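Local coordinates for protein SAM-dependent methyltransferase (Thiobacillus denitrificans, PDB 5EPE) that binds S-adenosyl-L-homocysteine and probably transfers methyl groups from S-adenosyl-L-methionine to a substrate that is not identified, at residues 105-110 against 128-133; 136-141 against 243-248. All coordinates share one frame; numbering follows the deposited sequence.

Contact 1: 105-110 against 128-133. With SAH (S-adenosyl-L-homocysteine), chain B.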
loop_
_atom_site.group_PDB
_atom_site.type_symbol
_atom_site.label_atom_id
_atom_site.label_comp_id
_atom_site.label_asym_id
_atom_site.label_seq_id
_atom_site.Cartn_x
_atom_site.Cartn_y
_atom_site.Cartn_z
ATOM N N ASP A 105 -0.453 34.522 -38.635
ATOM C CA ASP A 105 0.768 34.053 -38.002
ATOM C C ASP A 105 0.471 33.165 -36.789
ATOM O O ASP A 105 1.290 32.332 -36.410
ATOM C CB ASP A 105 1.592 35.273 -37.610
ATOM C CG ASP A 105 1.863 36.168 -38.835
ATOM O OD1 ASP A 105 2.412 35.627 -39.804
ATOM O OD2 ASP A 105 1.366 37.302 -38.911
ATOM N N VAL A 106 -0.673 33.406 -36.165
ATOM C CA VAL A 106 -1.148 32.627 -35.022
ATOM C C VAL A 106 -2.638 32.342 -35.201
ATOM O O VAL A 106 -3.459 33.281 -35.341
ATOM C CB VAL A 106 -0.953 33.393 -33.700
ATOM C CG1 VAL A 106 -1.434 32.551 -32.514
ATOM C CG2 VAL A 106 0.503 33.803 -33.471
ATOM N N ALA A 107 -3.003 31.066 -35.218
ATOM C CA ALA A 107 -4.401 30.668 -35.319
ATOM C C ALA A 107 -4.762 29.881 -34.062
ATOM O O ALA A 107 -4.105 28.868 -33.726
ATOM C CB ALA A 107 -4.648 29.841 -36.573
ATOM N N ALA A 108 -5.751 30.390 -33.325
ATOM C CA ALA A 108 -5.995 29.952 -31.937
ATOM C C ALA A 108 -7.407 29.478 -31.726
ATOM O O ALA A 108 -8.333 30.032 -32.260
ATOM C CB ALA A 108 -5.721 31.079 -30.974
ATOM N N CYS A 109 -7.567 28.440 -30.919
ATOM C CA CYS A 109 -8.849 28.105 -30.336
ATOM C C CYS A 109 -8.558 27.761 -28.842
ATOM O O CYS A 109 -8.016 26.694 -28.520
ATOM C CB CYS A 109 -9.490 26.928 -31.051
ATOM S SG CYS A 109 -11.148 26.512 -30.390
ATOM N N VAL A 110 -8.931 28.676 -27.960
ATOM C CA VAL A 110 -8.593 28.583 -26.569
ATOM C C VAL A 110 -9.827 28.141 -25.768
ATOM O O VAL A 110 -10.609 28.937 -25.286
ATOM C CB VAL A 110 -7.975 29.886 -26.095
ATOM C CG1 VAL A 110 -7.516 29.794 -24.613
ATOM C CG2 VAL A 110 -6.758 30.211 -26.961
ATOM N N GLN A 128 -5.923 25.629 -41.892
ATOM C CA GLN A 128 -6.353 26.206 -43.152
ATOM C C GLN A 128 -6.173 27.713 -43.232
ATOM O O GLN A 128 -6.140 28.264 -44.344
ATOM C CB GLN A 128 -7.798 25.862 -43.436
ATOM C CG GLN A 128 -7.973 24.367 -43.606
ATOM C CD GLN A 128 -9.368 24.037 -44.043
ATOM O OE1 GLN A 128 -10.114 23.422 -43.330
ATOM N NE2 GLN A 128 -9.734 24.505 -45.178
ATOM N N SER A 129 -6.108 28.372 -42.072
ATOM C CA SER A 129 -5.929 29.824 -42.012
ATOM C C SER A 129 -4.482 30.247 -41.805
ATOM O O SER A 129 -4.194 31.446 -41.792
ATOM C CB SER A 129 -6.795 30.421 -40.904
ATOM O OG SER A 129 -8.200 30.262 -41.199
ATOM N N LEU A 130 -3.583 29.282 -41.658
ATOM C CA LEU A 130 -2.264 29.544 -41.122
ATOM C C LEU A 130 -1.203 29.823 -42.186
ATOM O O LEU A 130 -1.080 29.107 -43.147
ATOM C CB LEU A 130 -1.790 28.377 -40.255
ATOM C CG LEU A 130 -0.632 28.682 -39.315
ATOM C CD1 LEU A 130 -1.033 29.580 -38.149
ATOM C CD2 LEU A 130 -0.052 27.352 -38.833
ATOM N N GLU A 131 -0.429 30.882 -41.965
ATOM C CA GLU A 131 0.746 31.176 -42.763
ATOM C C GLU A 131 1.796 30.028 -42.547
ATOM O O GLU A 131 2.014 29.603 -41.413
ATOM C CB GLU A 131 1.277 32.519 -42.259
ATOM C CG GLU A 131 2.407 33.142 -43.020
ATOM C CD GLU A 131 1.980 33.660 -44.393
ATOM O OE1 GLU A 131 0.978 34.416 -44.475
ATOM O OE2 GLU A 131 2.667 33.299 -45.368
ATOM N N PRO A 132 2.446 29.525 -43.626
ATOM C CA PRO A 132 3.600 28.580 -43.412
ATOM C C PRO A 132 4.610 29.142 -42.407
ATOM O O PRO A 132 5.005 30.316 -42.527
ATOM C CB PRO A 132 4.258 28.455 -44.811
ATOM C CG PRO A 132 3.612 29.518 -45.656
ATOM C CD PRO A 132 2.253 29.826 -45.059
ATOM N N GLY A 133 4.960 28.355 -41.394
ATOM C CA GLY A 133 5.822 28.822 -40.295
ATOM C C GLY A 133 5.089 29.490 -39.126
ATOM O O GLY A 133 5.719 29.950 -38.178
HETATM N N SAH B . -11.171 31.912 -25.619
HETATM C CA SAH B . -12.063 32.683 -24.673
HETATM C CB SAH B . -13.384 31.963 -24.485
HETATM C CG SAH B . -13.346 30.529 -23.924
HETATM S SD SAH B . -14.932 29.945 -23.383
HETATM C C SAH B . -11.413 32.942 -23.332
HETATM O O SAH B . -10.466 32.222 -22.960
HETATM O OXT SAH B . -11.808 33.859 -22.582
HETATM C "C5'" SAH B . -15.700 29.170 -24.835
HETATM C "C4'" SAH B . -16.213 30.236 -25.806
HETATM O "O4'" SAH B . -16.663 29.614 -27.018
HETATM C "C3'" SAH B . -17.390 31.072 -25.271
HETATM O "O3'" SAH B . -17.019 32.461 -25.348
HETATM C "C2'" SAH B . -18.565 30.762 -26.203
HETATM O "O2'" SAH B . -19.362 31.903 -26.487
HETATM C "C1'" SAH B . -17.833 30.346 -27.450
HETATM N N9 SAH B . -18.501 29.479 -28.433
HETATM C C8 SAH B . -19.216 28.341 -28.179
HETATM N N7 SAH B . -19.604 27.771 -29.299
HETATM C C5 SAH B . -19.104 28.590 -30.317
HETATM C C6 SAH B . -19.191 28.538 -31.733
HETATM N N6 SAH B . -19.848 27.531 -32.352
HETATM N N1 SAH B . -18.578 29.495 -32.475
HETATM C C2 SAH B . -17.928 30.492 -31.830
HETATM N N3 SAH B . -17.808 30.646 -30.495
HETATM C C4 SAH B . -18.418 29.642 -29.783
#
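Leu130 reaches Ala107 on strand 104-110 with one methyl group. Its CG lies anti to the backbone N (chi1 -163°), and CD1 is the branch that does the touching. CD1 sits 4.0 Å from Ala107 CB. It comes slightly nearer to Ala107 N, at 3.8 Å. It also lies 4.0 Å from Asp105 O, so the methyl rests on backbone as much as on side chain. Leu126 of helix 119-127 touches Ala107 too, and Ile136 touches Leu130.

The polar part is a pair of acids. Asp105 and Glu131 lie side by side and point the same way, with their carboxylate planes 35° apart. Asp105 OD1 meets the aliphatic part of Glu131, 4.1 Å from its CG. The two charged ends stay apart, at 5.0 Å from Asp105 OD1 to Glu131 OE1. Arg39 serves both acids: its backbone N bonds to Asp105 OD2, and its NH1 makes a salt bridge with Glu131 OE1.

The ligand is held at the far end of the strand. The amino N of S-adenosyl-L-homocysteine donates a hydrogen bond to Val110 O, 3.0 Å away. Asn18 ND2 bonds to the same carbonyl, so two donors grip it. Such a backbone hold on the amino acid end of the ligand fits a Rossmann-like methyltransferase.

The two segments are thus joined by apolar touch and by a shared arginine. Its salt bridge would be expected to stabilise the charge of Glu131, while its backbone N-H steadies Asp105. That division probably lets the two acids lie close together.

Contact 2: 136-141 against 243-248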
loop_
_atom_site.group_PDB
_atom_site.type_symbol
_atom_site.label_atom_id
_atom_site.label_comp_id
_atom_site.label_asym_id
_atom_site.label_seq_id
_atom_site.Cartn_x
_atom_site.Cartn_y
_atom_site.Cartn_z
ATOM N N ILE A 136 -0.106 27.327 -34.194
ATOM C CA ILE A 136 -1.482 27.012 -33.798
ATOM C C ILE A 136 -1.497 26.956 -32.249
ATOM O O ILE A 136 -0.591 26.342 -31.646
ATOM C CB ILE A 136 -1.957 25.666 -34.400
ATOM C CG1 ILE A 136 -2.046 25.817 -35.927
ATOM C CG2 ILE A 136 -3.251 25.175 -33.748
ATOM C CD1 ILE A 136 -2.239 24.544 -36.745
ATOM N N LEU A 137 -2.506 27.590 -31.658
ATOM C CA LEU A 137 -2.721 27.620 -30.193
ATOM C C LEU A 137 -3.972 26.874 -29.831
ATOM O O LEU A 137 -5.036 27.175 -30.364
ATOM C CB LEU A 137 -2.896 29.024 -29.652
ATOM C CG LEU A 137 -1.806 30.015 -29.712
ATOM C CD1 LEU A 137 -2.217 31.254 -28.891
ATOM C CD2 LEU A 137 -0.525 29.436 -29.121
HETATM N N MSE A 138 -3.823 25.902 -28.938
HETATM C CA MSE A 138 -4.957 25.115 -28.417
HETATM C C MSE A 138 -4.972 25.217 -26.912
HETATM O O MSE A 138 -3.978 24.907 -26.257
HETATM C CB MSE A 138 -4.783 23.642 -28.806
HETATM C CG MSE A 138 -4.814 23.398 -30.338
HETATM SE SE MSE A 138 -6.573 23.912 -31.131
HETATM C CE MSE A 138 -7.624 22.528 -30.305
ATOM N N GLY A 139 -6.096 25.640 -26.358
ATOM C CA GLY A 139 -6.310 25.777 -24.923
ATOM C C GLY A 139 -7.198 24.575 -24.540
ATOM O O GLY A 139 -8.329 24.434 -25.032
ATOM N N GLU A 140 -6.667 23.688 -23.684
ATOM C CA GLU A 140 -7.315 22.393 -23.443
ATOM C C GLU A 140 -7.063 21.860 -22.026
ATOM O O GLU A 140 -5.961 22.061 -21.484
ATOM C CB GLU A 140 -6.806 21.332 -24.447
ATOM C CG GLU A 140 -7.212 21.530 -25.914
ATOM C CD GLU A 140 -8.694 21.312 -26.100
ATOM O OE1 GLU A 140 -9.277 21.977 -26.999
ATOM O OE2 GLU A 140 -9.270 20.444 -25.385
ATOM N N PRO A 141 -8.061 21.117 -21.482
ATOM C CA PRO A 141 -7.862 20.359 -20.258
ATOM C C PRO A 141 -7.104 19.063 -20.395
ATOM O O PRO A 141 -6.965 18.464 -21.496
ATOM C CB PRO A 141 -9.299 20.135 -19.722
ATOM C CG PRO A 141 -10.183 20.245 -20.940
ATOM C CD PRO A 141 -9.409 20.915 -22.042
ATOM N N PHE A 243 -1.270 25.312 -25.441
ATOM C CA PHE A 243 -0.211 24.620 -26.129
ATOM C C PHE A 243 -0.024 25.225 -27.515
ATOM O O PHE A 243 -0.987 25.377 -28.280
ATOM C CB PHE A 243 -0.575 23.146 -26.211
ATOM C CG PHE A 243 -0.816 22.528 -24.868
ATOM C CD1 PHE A 243 -2.064 22.565 -24.301
ATOM C CD2 PHE A 243 0.226 21.908 -24.172
ATOM C CE1 PHE A 243 -2.277 22.009 -23.038
ATOM C CE2 PHE A 243 -0.005 21.275 -22.957
ATOM C CZ PHE A 243 -1.247 21.376 -22.374
ATOM N N ALA A 244 1.221 25.565 -27.827
ATOM C CA ALA A 244 1.601 26.144 -29.098
ATOM C C ALA A 244 2.202 25.077 -29.968
ATOM O O ALA A 244 3.107 24.355 -29.546
ATOM C CB ALA A 244 2.619 27.293 -28.876
ATOM N N LEU A 245 1.684 24.966 -31.186
ATOM C CA LEU A 245 1.951 23.842 -32.107
ATOM C C LEU A 245 2.489 24.365 -33.440
ATOM O O LEU A 245 1.995 25.380 -33.971
ATOM C CB LEU A 245 0.688 23.052 -32.386
ATOM C CG LEU A 245 -0.130 22.639 -31.148
ATOM C CD1 LEU A 245 -1.349 21.879 -31.613
ATOM C CD2 LEU A 245 0.696 21.745 -30.239
HETATM N N MSE A 246 3.473 23.656 -33.987
HETATM C CA MSE A 246 3.878 23.845 -35.382
HETATM C C MSE A 246 4.005 22.509 -36.070
HETATM O O MSE A 246 4.695 21.600 -35.572
HETATM C CB MSE A 246 5.216 24.571 -35.456
HETATM C CG MSE A 246 5.183 25.945 -34.844
HETATM SE SE MSE A 246 6.951 26.879 -34.850
HETATM C CE MSE A 246 7.170 26.773 -36.789
ATOM N N ALA A 247 3.372 22.384 -37.232
ATOM C CA ALA A 247 3.366 21.130 -37.995
ATOM C C ALA A 247 4.782 20.742 -38.355
ATOM O O ALA A 247 5.537 21.606 -38.759
ATOM C CB ALA A 247 2.546 21.275 -39.261
ATOM N N ARG A 248 5.167 19.499 -38.121
ATOM C CA ARG A 248 6.464 19.013 -38.647
ATOM C C ARG A 248 6.362 18.845 -40.169
ATOM O O ARG A 248 7.404 18.819 -40.835
ATOM C CB ARG A 248 6.853 17.679 -38.088
ATOM C CG ARG A 248 7.166 17.698 -36.645
ATOM C CD ARG A 248 7.836 16.404 -36.200
ATOM N NE ARG A 248 6.962 15.260 -36.278
ATOM C CZ ARG A 248 5.978 14.969 -35.416
ATOM N NH1 ARG A 248 5.741 15.707 -34.366
ATOM N NH2 ARG A 248 5.236 13.917 -35.619
ATOM O OXT ARG A 248 5.264 18.738 -40.781
#
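Leu245 N gives its hydrogen to Ile136 O over 2.7 Å, the shortest of four backbone bonds between these strands. Its N-H...O angle of 149° is more bent than the others. The same oxygen also receives a CA-H...O contact from Ala244 CA at 3.4 Å. Ile136 N returns a bond to Leu245 O at 2.9 Å. Met138 and Phe243 form the second reciprocal pair. Met138 N bonds to Phe243 O at 3.0 Å. Phe243 N bonds back to Met138 O at 2.9 Å. Ile136-Leu245 and Met138-Phe243 are therefore hydrogen-bonded antiparallel pairs. Leu137-Ala244 between them is a non-hydrogen-bonded pair.

Side chains alternate between the two faces of the sheet. On one face, Leu137 CD2 meets Ala244 CB at 3.8 Å. On the other stand Ile136, Met138, Phe243 and Leu245. Met138, a selenomethionine, bends at chi2 (-62°) and again at chi3, which carries its selenium end away from strand 238-247. Its CG lies 4.0 Å from Leu245 CD1, and the two side chains cross at a slant. The Phe243 ring turns its edge to the carbonyls of Met138 and Glu140, whose oxygens lie in the ring plane.

Helices 119-127 and 167-177 cover the face bearing Met138, Phe243 and Leu245. Phe170 meets the Phe243 ring edge-to-face. Strands 104-110 and 179-186 flank the pair, and Leu32 packs on the face of Leu137 and Ala244. Strand 238-247 is the antiparallel member beside 134-143, as in the Rossmann-like methyltransferase sheet.

How the contacts relate
From the N terminus, strand 104-110 comes first. Helix 119-127 follows, and contact 1 closes this short loop at 128-133. Strand 134-143 starts directly afterwards. Contact 2 then closes a much longer and mostly helical loop, bringing the C-terminal strand 238-247 back beside it. The two closures run in series and neither encloses the other. They meet within one sheet, where strand 134-143 lies between 104-110 and 238-247. Backbone bonds of Leu137 with Ala107 and Cys109 join the contacts directly, and Ala108 CB packs on Leu137 CB. Together they tie strand 104-110, whose Val110 holds the ligand, through 134-143 to the antiparallel strand 238-247.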